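Local structure of tubulin-like protein CetZ1 (Haloferax volcanii, 4B46) at residues 307-310 / 311-315; 317-320 / 321-324; 300-303 / 304-307; 270-273 / 274-278. The protein binds and probably hydrolyses GTP as a tubulin-like cytoskeletal protein that controls cell shape and is needed for the rod-shaped cells that swim efficiently. All coordinates share one frame; numbering follows the deposited sequence.

Interaction 1 of 4, residues 307-310 / 311-315; sequences NRKG and IERGR
E312 N donates to R308 O and R313 N to K309 O, each at 2.9 Å, the second almost straight at 172°. These bonds open the first turns of helix 308-322, with N307 as its N-cap. OD1 of N307 accepts from G310 N at 2.9 Å, the donor standing above the plane of the amide. ND2 of the same residue bonds T268 OG1 of helix 265-280. G314 N continues the ladder onto G310 O. R308, E312 and R315 form a salt-bridge network on one flank. The R308 guanidinium and the E312 carboxylate are stacked, their planes 19° apart. No N-H of R308 points at the acid, and R308 NH2 to OE1 of E312 is long at 3.9 Å. R315 grips E312 more closely, with its NH1 3.0 Å from OE1. R315 NE also bonds V327 O on the neighbouring strand. I311 packs CG1 against N307 O at 3.5 Å, an oxygen buried with no partner in the model. K309 and R313 run side by side on an exposed flank. K309 has CG anti to its N (chi1 -170°) and stays extended. This lays K309 CE over one face of the R313 guanidinium, 3.2 Å from NH2.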
ATOM      1  N   ASN A 307     -23.913  -5.142  11.076  1.00 31.95           N
ATOM      2  CA  ASN A 307     -25.268  -5.009  10.544  1.00 31.69           C
ATOM      3  C   ASN A 307     -25.329  -4.032   9.376  1.00 36.58           C
ATOM      4  O   ASN A 307     -24.340  -3.360   9.081  1.00 36.13           O
ATOM      5  CB  ASN A 307     -26.306  -4.684  11.640  1.00 25.11           C
ATOM      6  CG  ASN A 307     -26.168  -3.277  12.221  1.00 27.78           C
ATOM      7  OD1 ASN A 307     -25.398  -2.447  11.743  1.00 33.21           O
ATOM      8  ND2 ASN A 307     -26.943  -3.008  13.267  1.00 29.58           N
ATOM      9  N   ARG A 308     -26.473  -3.967   8.700  1.00 37.36           N
ATOM     10  CA  ARG A 308     -26.586  -3.109   7.525  1.00 36.35           C
ATOM     11  C   ARG A 308     -26.733  -1.645   7.923  1.00 30.66           C
ATOM     12  O   ARG A 308     -26.204  -0.755   7.261  1.00 34.07           O
ATOM     13  CB  ARG A 308     -27.759  -3.532   6.632  1.00 41.97           C
ATOM     14  CG  ARG A 308     -27.813  -2.740   5.328  1.00 54.69           C
ATOM     15  CD  ARG A 308     -28.985  -3.110   4.424  1.00 62.58           C
ATOM     16  NE  ARG A 308     -28.829  -2.488   3.110  1.00 69.25           N
ATOM     17  CZ  ARG A 308     -29.333  -1.305   2.769  1.00 75.57           C
ATOM     18  NH1 ARG A 308     -30.050  -0.608   3.641  1.00 75.07           N
ATOM     19  NH2 ARG A 308     -29.126  -0.821   1.549  1.00 78.35           N
ATOM     20  N   LYS A 309     -27.444  -1.407   9.016  1.00 23.65           N
ATOM     21  CA  LYS A 309     -27.778  -0.053   9.435  1.00 28.57           C
ATOM     22  C   LYS A 309     -26.540   0.784   9.759  1.00 27.76           C
ATOM     23  O   LYS A 309     -26.470   1.959   9.405  1.00 29.72           O
ATOM     24  CB  LYS A 309     -28.720  -0.102  10.640  1.00 34.99           C
ATOM     25  CG  LYS A 309     -29.334   1.235  11.018  1.00 45.28           C
ATOM     26  CD  LYS A 309     -30.489   1.040  11.995  1.00 54.23           C
ATOM     27  CE  LYS A 309     -31.086   2.371  12.415  1.00 60.44           C
ATOM     28  NZ  LYS A 309     -32.329   2.193  13.220  1.00 67.75           N
ATOM     29  N   GLY A 310     -25.566   0.177  10.428  1.00 27.30           N
ATOM     30  CA  GLY A 310     -24.359   0.893  10.806  1.00 24.01           C
ATOM     31  C   GLY A 310     -23.603   1.331   9.577  1.00 23.67           C
ATOM     32  O   GLY A 310     -23.108   2.455   9.497  1.00 25.73           O
ATOM     33  N   ILE A 311     -23.551   0.434   8.599  1.00 25.98           N
ATOM     34  CA  ILE A 311     -22.837   0.674   7.356  1.00 29.75           C
ATOM     35  C   ILE A 311     -23.518   1.756   6.533  1.00 23.42           C
ATOM     36  O   ILE A 311     -22.855   2.650   6.003  1.00 21.99           O
ATOM     37  CB  ILE A 311     -22.702  -0.638   6.541  1.00 36.37           C
ATOM     38  CG1 ILE A 311     -21.831  -1.636   7.314  1.00 37.69           C
ATOM     39  CG2 ILE A 311     -22.127  -0.363   5.162  1.00 36.47           C
ATOM     40  CD1 ILE A 311     -21.526  -2.917   6.571  1.00 44.99           C
ATOM     41  N   GLU A 312     -24.843   1.680   6.436  1.00 26.09           N
ATOM     42  CA  GLU A 312     -25.609   2.712   5.731  1.00 28.91           C
ATOM     43  C   GLU A 312     -25.454   4.093   6.375  1.00 25.72           C
ATOM     44  O   GLU A 312     -25.175   5.070   5.681  1.00 22.07           O
ATOM     45  CB  GLU A 312     -27.082   2.319   5.595  1.00 32.07           C
ATOM     46  CG  GLU A 312     -27.307   1.188   4.585  1.00 42.11           C
ATOM     47  CD  GLU A 312     -26.627   1.460   3.243  1.00 46.80           C
ATOM     48  OE1 GLU A 312     -27.082   2.369   2.517  1.00 58.16           O
ATOM     49  OE2 GLU A 312     -25.638   0.767   2.916  1.00 37.49           O
ATOM     50  N   ARG A 313     -25.620   4.175   7.694  1.00 23.16           N
ATOM     51  CA  ARG A 313     -25.353   5.428   8.404  1.00 22.86           C
ATOM     52  C   ARG A 313     -23.905   5.857   8.206  1.00 21.95           C
ATOM     53  O   ARG A 313     -23.613   7.046   8.066  1.00 21.40           O
ATOM     54  CB  ARG A 313     -25.644   5.299   9.900  1.00 22.60           C
ATOM     55  CG  ARG A 313     -27.126   5.239  10.261  1.00 32.27           C
ATOM     56  CD  ARG A 313     -27.304   5.218  11.767  1.00 35.17           C
ATOM     57  NE  ARG A 313     -28.707   5.332  12.149  1.00 45.86           N
ATOM     58  CZ  ARG A 313     -29.160   5.176  13.389  1.00 49.14           C
ATOM     59  NH1 ARG A 313     -28.317   4.886  14.373  1.00 46.37           N
ATOM     60  NH2 ARG A 313     -30.458   5.304  13.644  1.00 49.62           N
ATOM     61  N   GLY A 314     -22.993   4.888   8.186  1.00 19.42           N
ATOM     62  CA  GLY A 314     -21.584   5.196   8.018  1.00 17.55           C
ATOM     63  C   GLY A 314     -21.293   5.827   6.664  1.00 24.68           C
ATOM     64  O   GLY A 314     -20.542   6.802   6.571  1.00 16.54           O
ATOM     65  N   ARG A 315     -21.900   5.274   5.613  1.00 18.11           N
ATOM     66  CA  ARG A 315     -21.743   5.815   4.263  1.00 19.27           C
ATOM     67  C   ARG A 315     -22.252   7.254   4.171  1.00 17.00           C
ATOM     68  O   ARG A 315     -21.586   8.119   3.593  1.00 18.38           O
ATOM     69  CB  ARG A 315     -22.472   4.938   3.233  1.00 16.84           C
ATOM     70  CG  ARG A 315     -21.834   3.579   2.986  1.00 16.46           C
ATOM     71  CD  ARG A 315     -22.694   2.748   2.022  1.00 23.19           C
ATOM     72  NE  ARG A 315     -22.819   3.398   0.719  1.00 21.51           N
ATOM     73  CZ  ARG A 315     -23.909   3.342  -0.043  1.00 25.22           C
ATOM     74  NH1 ARG A 315     -24.970   2.660   0.368  1.00 28.53           N
ATOM     75  NH2 ARG A 315     -23.935   3.968  -1.213  1.00 21.86           N
TER

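Interaction 2 of 4, residues 317-320 / 321-324; sequences WIEE and QTGS
Q321 and W317 meet twice, through backbone and side chain. Q321 N donates to W317 O at 3.0 Å, and only weakly to I318 O. I318 O is the busiest acceptor here. It takes the hydroxyl of T322, with OG1 at 2.7 Å and lifted above the carbonyl plane, plus a weak bond from T322 N. The chi1 of T322 (60°) sets OG1 between N and the carbonyl carbon and turns it back toward this oxygen. OG1 is used a second time, as acceptor for S324 N at 3.1 Å. The hydroxyl therefore serves both the last turn of the helix and the chain that leaves it. E319 O accepts from G323 N at 2.8 Å and, weakly, from T322 N. E319 OE1 comes 2.6 Å from S324 O. S324 OG is satisfied by A292 O, and T322 has a backbone bond with G291. Q321 CG sits almost squarely over the six-membered ring of W317, 3.4 Å from its centroid and 5° off the normal, a CH-pi contact. The Q321 chain bends at chi2, and its amide lies 22° from the ring plane. I318 CG2 and T322 CG2 lie side by side, 4.1 Å apart, on the buried flank toward I289 and strand 294-301. Helix 308-322 ends here, with G323 leaving helical geometry at positive phi and T322 forming an ST turn.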
ATOM      1  N   TRP A 317     -22.589   9.427   6.627  1.00 18.10           N
ATOM      2  CA  TRP A 317     -21.702  10.281   7.410  1.00 21.44           C
ATOM      3  C   TRP A 317     -20.397  10.571   6.644  1.00 21.93           C
ATOM      4  O   TRP A 317     -19.920  11.707   6.616  1.00 22.00           O
ATOM      5  CB  TRP A 317     -21.450   9.670   8.794  1.00 18.23           C
ATOM      6  CG  TRP A 317     -20.654  10.558   9.722  1.00 20.22           C
ATOM      7  CD1 TRP A 317     -21.148  11.488  10.598  1.00 28.22           C
ATOM      8  CD2 TRP A 317     -19.227  10.600   9.859  1.00 23.88           C
ATOM      9  NE1 TRP A 317     -20.113  12.101  11.270  1.00 21.69           N
ATOM     10  CE2 TRP A 317     -18.925  11.573  10.835  1.00 24.56           C
ATOM     11  CE3 TRP A 317     -18.173   9.908   9.249  1.00 22.77           C
ATOM     12  CZ2 TRP A 317     -17.616  11.872  11.214  1.00 23.67           C
ATOM     13  CZ3 TRP A 317     -16.874  10.205   9.632  1.00 26.59           C
ATOM     14  CH2 TRP A 317     -16.609  11.182  10.605  1.00 23.79           C
ATOM     15  N   ILE A 318     -19.842   9.556   5.991  1.00 18.06           N
ATOM     16  CA  ILE A 318     -18.632   9.752   5.186  1.00 17.00           C
ATOM     17  C   ILE A 318     -18.875  10.745   4.050  1.00 19.23           C
ATOM     18  O   ILE A 318     -18.028  11.591   3.748  1.00 18.83           O
ATOM     19  CB  ILE A 318     -18.076   8.405   4.660  1.00 16.95           C
ATOM     20  CG1 ILE A 318     -17.491   7.611   5.830  1.00 17.16           C
ATOM     21  CG2 ILE A 318     -17.012   8.615   3.562  1.00 14.39           C
ATOM     22  CD1 ILE A 318     -17.150   6.182   5.506  1.00 15.23           C
ATOM     23  N   GLU A 319     -20.037  10.648   3.419  1.00 16.37           N
ATOM     24  CA  GLU A 319     -20.374  11.581   2.358  1.00 20.77           C
ATOM     25  C   GLU A 319     -20.434  13.024   2.886  1.00 19.43           C
ATOM     26  O   GLU A 319     -19.936  13.951   2.250  1.00 21.86           O
ATOM     27  CB  GLU A 319     -21.693  11.177   1.692  1.00 20.50           C
ATOM     28  CG  GLU A 319     -22.298  12.274   0.834  1.00 28.18           C
ATOM     29  CD  GLU A 319     -21.378  12.703  -0.297  1.00 30.38           C
ATOM     30  OE1 GLU A 319     -20.480  11.917  -0.687  1.00 33.23           O
ATOM     31  OE2 GLU A 319     -21.551  13.833  -0.797  1.00 31.69           O
ATOM     32  N   GLU A 320     -21.025  13.198   4.062  1.00 20.55           N
ATOM     33  CA  GLU A 320     -21.069  14.501   4.722  1.00 23.91           C
ATOM     34  C   GLU A 320     -19.679  15.071   4.976  1.00 26.97           C
ATOM     35  O   GLU A 320     -19.457  16.268   4.814  1.00 29.39           O
ATOM     36  CB  GLU A 320     -21.833  14.407   6.045  1.00 28.48           C
ATOM     37  CG  GLU A 320     -23.297  13.998   5.870  1.00 40.66           C
ATOM     38  CD  GLU A 320     -24.016  13.785   7.188  1.00 50.17           C
ATOM     39  OE1 GLU A 320     -23.755  14.549   8.142  1.00 64.30           O
ATOM     40  OE2 GLU A 320     -24.844  12.853   7.268  1.00 48.79           O
ATOM     41  N   GLN A 321     -18.744  14.204   5.359  1.00 21.31           N
ATOM     42  CA  GLN A 321     -17.407  14.638   5.732  1.00 23.46           C
ATOM     43  C   GLN A 321     -16.468  14.823   4.542  1.00 24.41           C
ATOM     44  O   GLN A 321     -15.430  15.463   4.667  1.00 27.88           O
ATOM     45  CB  GLN A 321     -16.786  13.630   6.706  1.00 21.90           C
ATOM     46  CG  GLN A 321     -17.577  13.446   7.994  1.00 22.13           C
ATOM     47  CD  GLN A 321     -17.589  14.693   8.855  1.00 24.88           C
ATOM     48  OE1 GLN A 321     -16.587  15.395   8.956  1.00 26.73           O
ATOM     49  NE2 GLN A 321     -18.727  14.974   9.480  1.00 26.99           N
ATOM     50  N   THR A 322     -16.813  14.249   3.395  1.00 19.12           N
ATOM     51  CA  THR A 322     -15.879  14.228   2.263  1.00 15.77           C
ATOM     52  C   THR A 322     -16.399  14.961   1.038  1.00 24.08           C
ATOM     53  O   THR A 322     -15.618  15.502   0.257  1.00 21.83           O
ATOM     54  CB  THR A 322     -15.538  12.790   1.828  1.00 21.96           C
ATOM     55  OG1 THR A 322     -16.750  12.115   1.439  1.00 21.18           O
ATOM     56  CG2 THR A 322     -14.859  12.023   2.965  1.00 16.56           C
ATOM     57  N   GLY A 323     -17.719  14.956   0.861  1.00 21.53           N
ATOM     58  CA  GLY A 323     -18.315  15.401  -0.387  1.00 24.15           C
ATOM     59  C   GLY A 323     -17.957  14.497  -1.564  1.00 26.58           C
ATOM     60  O   GLY A 323     -18.046  14.912  -2.721  1.00 29.06           O
ATOM     61  N   SER A 324     -17.547  13.262  -1.279  1.00 19.02           N
ATOM     62  CA  SER A 324     -17.150  12.328  -2.346  1.00 16.62           C
ATOM     63  C   SER A 324     -18.242  12.095  -3.377  1.00 23.67           C
ATOM     64  O   SER A 324     -19.434  12.068  -3.058  1.00 20.68           O
ATOM     65  CB  SER A 324     -16.695  10.975  -1.783  1.00 20.42           C
ATOM     66  OG  SER A 324     -15.495  11.103  -1.038  1.00 30.60           O
TER

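Interaction 3 of 4, residues 300-303 / 304-307; sequences AGPP and EHLN
H305 N donates to P302 O at 2.9 Å and L306 N to P303 O at 3.0 Å, two successive short-range bonds that wind the chain into a tight turn. Both donors stand well above the carbonyl planes, by 40° and 60°. The E304 side chain folds back over the two prolines. With chi1 at 65° its CG is flanked by both backbone neighbours of CA, and a bend at chi2 brings the carboxylate back against the prolines. OE2 of E304 then lies 3.4 Å from P302 CB, and OE1 of E304 3.5 Å from P303 CG. E304 crosses P302 at about a right angle. This turn leads from strand 294-301 into helix 308-322, the first connection of the beta-alpha-beta unit completed by strand 326-333. G301 still belongs to the strand and has backbone bonds with Y332 and I334. P302 CG meets the H305 ring at its edge, in plane, 3.5 Å from ND1. That nitrogen is buried with no partner in the model. H305 also touches R270 of helix 265-280. L306 points back at the strand end. Its CG is 3.6 Å from P302 O, and its CD1 packs on G301 O at 3.4 Å. L306 also reaches D331 on the neighbouring strand.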
ATOM      1  N   ALA A 300     -14.874  -5.056   9.133  1.00 27.59           N
ATOM      2  CA  ALA A 300     -14.475  -6.454   9.228  1.00 23.70           C
ATOM      3  C   ALA A 300     -14.648  -6.946  10.651  1.00 31.05           C
ATOM      4  O   ALA A 300     -14.246  -6.277  11.600  1.00 32.93           O
ATOM      5  CB  ALA A 300     -13.031  -6.625   8.779  1.00 23.20           C
ATOM      6  N   GLY A 301     -15.249  -8.118  10.800  1.00 30.51           N
ATOM      7  CA  GLY A 301     -15.464  -8.682  12.114  1.00 26.91           C
ATOM      8  C   GLY A 301     -16.427  -9.846  12.074  1.00 31.62           C
ATOM      9  O   GLY A 301     -16.897 -10.239  11.003  1.00 33.10           O
ATOM     10  N   PRO A 302     -16.723 -10.411  13.250  1.00 34.04           N
ATOM     11  CA  PRO A 302     -17.673 -11.518  13.343  1.00 34.52           C
ATOM     12  C   PRO A 302     -19.058 -11.032  12.957  1.00 39.92           C
ATOM     13  O   PRO A 302     -19.451  -9.942  13.377  1.00 34.15           O
ATOM     14  CB  PRO A 302     -17.621 -11.905  14.823  1.00 36.52           C
ATOM     15  CG  PRO A 302     -17.133 -10.685  15.523  1.00 36.30           C
ATOM     16  CD  PRO A 302     -16.222  -9.986  14.568  1.00 33.87           C
ATOM     17  N   PRO A 303     -19.779 -11.829  12.151  1.00 38.86           N
ATOM     18  CA  PRO A 303     -21.098 -11.482  11.615  1.00 39.77           C
ATOM     19  C   PRO A 303     -22.044 -10.922  12.675  1.00 39.29           C
ATOM     20  O   PRO A 303     -22.777  -9.974  12.392  1.00 42.77           O
ATOM     21  CB  PRO A 303     -21.623 -12.822  11.074  1.00 43.56           C
ATOM     22  CG  PRO A 303     -20.679 -13.873  11.603  1.00 42.58           C
ATOM     23  CD  PRO A 303     -19.373 -13.184  11.751  1.00 35.28           C
ATOM     24  N   GLU A 304     -22.010 -11.479  13.881  1.00 38.97           N
ATOM     25  CA  GLU A 304     -22.966 -11.083  14.913  1.00 42.14           C
ATOM     26  C   GLU A 304     -22.757  -9.647  15.405  1.00 43.77           C
ATOM     27  O   GLU A 304     -23.657  -9.059  16.005  1.00 43.85           O
ATOM     28  CB  GLU A 304     -22.962 -12.074  16.085  1.00 51.74           C
ATOM     29  CG  GLU A 304     -21.660 -12.133  16.878  1.00 60.56           C
ATOM     30  CD  GLU A 304     -20.643 -13.106  16.294  1.00 66.76           C
ATOM     31  OE1 GLU A 304     -20.807 -13.538  15.130  1.00 60.11           O
ATOM     32  OE2 GLU A 304     -19.672 -13.439  17.010  1.00 72.84           O
ATOM     33  N   HIS A 305     -21.577  -9.086  15.146  1.00 38.45           N
ATOM     34  CA  HIS A 305     -21.302  -7.693  15.491  1.00 39.95           C
ATOM     35  C   HIS A 305     -21.250  -6.785  14.265  1.00 39.17           C
ATOM     36  O   HIS A 305     -20.613  -5.736  14.290  1.00 39.02           O
ATOM     37  CB  HIS A 305     -19.998  -7.577  16.283  1.00 45.98           C
ATOM     38  CG  HIS A 305     -20.040  -8.259  17.615  1.00 56.90           C
ATOM     39  ND1 HIS A 305     -19.413  -9.463  17.854  1.00 63.93           N
ATOM     40  CD2 HIS A 305     -20.640  -7.910  18.777  1.00 59.75           C
ATOM     41  CE1 HIS A 305     -19.622  -9.825  19.108  1.00 65.03           C
ATOM     42  NE2 HIS A 305     -20.362  -8.899  19.690  1.00 64.30           N
ATOM     43  N   LEU A 306     -21.910  -7.201  13.188  1.00 35.65           N
ATOM     44  CA  LEU A 306     -22.022  -6.389  11.981  1.00 31.43           C
ATOM     45  C   LEU A 306     -23.497  -6.287  11.609  1.00 34.21           C
ATOM     46  O   LEU A 306     -24.250  -7.229  11.819  1.00 35.94           O
ATOM     47  CB  LEU A 306     -21.265  -7.038  10.821  1.00 26.30           C
ATOM     48  CG  LEU A 306     -19.764  -7.296  10.925  1.00 27.46           C
ATOM     49  CD1 LEU A 306     -19.272  -8.146   9.743  1.00 26.93           C
ATOM     50  CD2 LEU A 306     -18.983  -5.997  10.998  1.00 31.06           C
ATOM     51  N   ASN A 307     -23.913  -5.142  11.076  1.00 31.95           N
ATOM     52  CA  ASN A 307     -25.268  -5.009  10.544  1.00 31.69           C
ATOM     53  C   ASN A 307     -25.329  -4.032   9.376  1.00 36.58           C
ATOM     54  O   ASN A 307     -24.340  -3.360   9.081  1.00 36.13           O
ATOM     55  CB  ASN A 307     -26.306  -4.684  11.640  1.00 25.11           C
ATOM     56  CG  ASN A 307     -26.168  -3.277  12.221  1.00 27.78           C
ATOM     57  OD1 ASN A 307     -25.398  -2.447  11.743  1.00 33.21           O
ATOM     58  ND2 ASN A 307     -26.943  -3.008  13.267  1.00 29.58           N
TER

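Interaction 4 of 4, residues 270-273 / 274-278; sequences RITS and LVRKA
R270 O accepts from L274 N at 3.1 Å, the first of four regular helix bonds that run through this part of helix 265-280. The R270 side chain turns elsewhere, to E236 and H305. I271 O takes V275 N. I271 CG2 and V275 CG2 meet at 4.3 Å. V275 CG2 also presses on I271 O at 3.2 Å. This is the buried flank, where V275 goes on to touch W317 and I318 of helix 308-322. T272 O accepts from R276 N, and CG of R276 lies close to the same oxygen. The T272 and R276 side chains lie side by side and point the same way. R276 bends at chi3 (-61°), which swings its guanidinium back along the helix until one face lies over S273 CA. S273 O accepts from K277 N at 2.9 Å, and the carbon chain of K277 runs past this oxygen. Neither T272 OG1 nor S273 OG has its main partner here, since both bond N269 O one turn earlier. A water joins them to the arginine. It lies 2.8 Å from T272 OG1, 3.0 Å from S273 OG and 2.7 Å from R276 NH2, and it accepts from the last at the edge of the guanidinium. S273 OG is itself 3.2 Å from R276 NH2, but the angle is too poor for a bond. The charged end of R276 is thus tied to the two hydroxyls through water and not directly, while the apolar contact of I271 and V275 lies on the flank toward helix 308-322.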
ATOM      1  N   ARG A 270     -21.828   1.211  17.626  1.00 38.15           N
ATOM      2  CA  ARG A 270     -20.434   0.785  17.664  1.00 38.45           C
ATOM      3  C   ARG A 270     -19.798   0.942  16.283  1.00 34.58           C
ATOM      4  O   ARG A 270     -18.662   1.400  16.150  1.00 31.06           O
ATOM      5  CB  ARG A 270     -20.344  -0.674  18.120  1.00 48.15           C
ATOM      6  CG  ARG A 270     -18.923  -1.194  18.280  1.00 59.82           C
ATOM      7  CD  ARG A 270     -18.839  -2.692  18.031  1.00 67.41           C
ATOM      8  NE  ARG A 270     -19.424  -3.040  16.739  1.00 72.47           N
ATOM      9  CZ  ARG A 270     -20.596  -3.648  16.590  1.00 73.77           C
ATOM     10  NH1 ARG A 270     -21.307  -3.994  17.655  1.00 76.15           N
ATOM     11  NH2 ARG A 270     -21.054  -3.913  15.376  1.00 74.06           N
ATOM     12  N   ILE A 271     -20.548   0.558  15.256  1.00 26.90           N
ATOM     13  CA  ILE A 271     -20.086   0.673  13.885  1.00 30.23           C
ATOM     14  C   ILE A 271     -19.888   2.124  13.474  1.00 30.19           C
ATOM     15  O   ILE A 271     -18.854   2.476  12.912  1.00 25.63           O
ATOM     16  CB  ILE A 271     -21.062   0.002  12.904  1.00 26.75           C
ATOM     17  CG1 ILE A 271     -20.956  -1.518  13.013  1.00 32.41           C
ATOM     18  CG2 ILE A 271     -20.777   0.448  11.474  1.00 22.81           C
ATOM     19  CD1 ILE A 271     -21.925  -2.266  12.104  1.00 33.37           C
ATOM     20  N   THR A 272     -20.877   2.969  13.747  1.00 27.72           N
ATOM     21  CA  THR A 272     -20.761   4.358  13.331  1.00 26.00           C
ATOM     22  C   THR A 272     -19.619   5.051  14.070  1.00 26.09           C
ATOM     23  O   THR A 272     -18.963   5.934  13.516  1.00 22.97           O
ATOM     24  CB  THR A 272     -22.076   5.134  13.511  1.00 23.30           C
ATOM     25  OG1 THR A 272     -22.519   5.031  14.868  1.00 29.47           O
ATOM     26  CG2 THR A 272     -23.136   4.567  12.603  1.00 25.02           C
ATOM     27  N   SER A 273     -19.379   4.636  15.314  1.00 30.62           N
ATOM     28  CA  SER A 273     -18.243   5.138  16.093  1.00 28.28           C
ATOM     29  C   SER A 273     -16.891   4.771  15.484  1.00 27.57           C
ATOM     30  O   SER A 273     -16.001   5.616  15.396  1.00 24.73           O
ATOM     31  CB  SER A 273     -18.315   4.649  17.543  1.00 31.85           C
ATOM     32  OG  SER A 273     -19.291   5.378  18.266  1.00 46.80           O
ATOM     33  N   LEU A 274     -16.727   3.511  15.088  1.00 27.74           N
ATOM     34  CA  LEU A 274     -15.505   3.089  14.410  1.00 22.38           C
ATOM     35  C   LEU A 274     -15.291   3.868  13.115  1.00 23.65           C
ATOM     36  O   LEU A 274     -14.163   4.231  12.779  1.00 23.38           O
ATOM     37  CB  LEU A 274     -15.548   1.600  14.080  1.00 27.55           C
ATOM     38  CG  LEU A 274     -15.155   0.567  15.129  1.00 31.45           C
ATOM     39  CD1 LEU A 274     -15.158  -0.797  14.467  1.00 36.84           C
ATOM     40  CD2 LEU A 274     -13.784   0.873  15.745  1.00 27.06           C
ATOM     41  N   VAL A 275     -16.382   4.104  12.391  1.00 21.63           N
ATOM     42  CA  VAL A 275     -16.339   4.851  11.143  1.00 18.72           C
ATOM     43  C   VAL A 275     -15.790   6.255  11.401  1.00 17.65           C
ATOM     44  O   VAL A 275     -14.868   6.711  10.717  1.00 22.55           O
ATOM     45  CB  VAL A 275     -17.739   4.919  10.471  1.00 24.19           C
ATOM     46  CG1 VAL A 275     -17.736   5.877   9.301  1.00 16.18           C
ATOM     47  CG2 VAL A 275     -18.180   3.536  10.004  1.00 20.68           C
ATOM     48  N   ARG A 276     -16.346   6.928  12.401  1.00 17.36           N
ATOM     49  CA  ARG A 276     -15.848   8.246  12.796  1.00 23.25           C
ATOM     50  C   ARG A 276     -14.380   8.220  13.230  1.00 19.81           C
ATOM     51  O   ARG A 276     -13.594   9.072  12.813  1.00 21.88           O
ATOM     52  CB  ARG A 276     -16.728   8.869  13.883  1.00 25.17           C
ATOM     53  CG  ARG A 276     -18.158   9.153  13.410  1.00 32.72           C
ATOM     54  CD  ARG A 276     -18.902  10.124  14.342  1.00 36.16           C
ATOM     55  NE  ARG A 276     -19.033   9.594  15.696  1.00 34.55           N
ATOM     56  CZ  ARG A 276     -19.982   8.741  16.066  1.00 38.02           C
ATOM     57  NH1 ARG A 276     -20.878   8.329  15.182  1.00 38.02           N
ATOM     58  NH2 ARG A 276     -20.033   8.299  17.314  1.00 41.55           N
ATOM     59  N   LYS A 277     -14.010   7.242  14.051  1.00 21.57           N
ATOM     60  CA  LYS A 277     -12.635   7.141  14.547  1.00 25.66           C
ATOM     61  C   LYS A 277     -11.650   6.924  13.414  1.00 22.25           C
ATOM     62  O   LYS A 277     -10.542   7.477  13.422  1.00 19.47           O
ATOM     63  CB  LYS A 277     -12.504   6.015  15.570  1.00 26.38           C
ATOM     64  CG  LYS A 277     -13.113   6.340  16.915  1.00 34.58           C
ATOM     65  CD  LYS A 277     -13.379   5.078  17.715  1.00 38.34           C
ATOM     66  CE  LYS A 277     -14.206   5.371  18.955  1.00 47.35           C
ATOM     67  NZ  LYS A 277     -14.576   4.111  19.649  1.00 54.98           N
ATOM     68  N   ALA A 278     -12.057   6.121  12.431  1.00 19.95           N
ATOM     69  CA  ALA A 278     -11.213   5.842  11.277  1.00 18.36           C
ATOM     70  C   ALA A 278     -11.064   7.075  10.391  1.00 24.48           C
ATOM     71  O   ALA A 278      -9.971   7.356   9.888  1.00 20.38           O
ATOM     72  CB  ALA A 278     -11.772   4.667  10.470  1.00 22.41           C
TER
HETATM   73  O   HOH W   1     -21.945   6.395  17.295  1.00 39.45           O

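In the fold
All four contacts lie in the C-terminal domain, away from the nucleotide site. Interaction 4 comes first along the chain, on helix 265-280. Interaction 3 follows at the end of strand 294-301 and shares N307 with interaction 1. Interactions 1 and 2 then occupy the start and end of helix 308-322, their centres about 14 Å apart. Interaction 4 touches the other three. I271 packs on N307 and G310, T272 on R313, V275 on W317 and I318, and R276 on W317. Interactions 2 and 3 do not touch, with nearest atoms about 12 Å apart. Helix 265-280 therefore packs along helix 308-322, from its N-cap to W317 and I318.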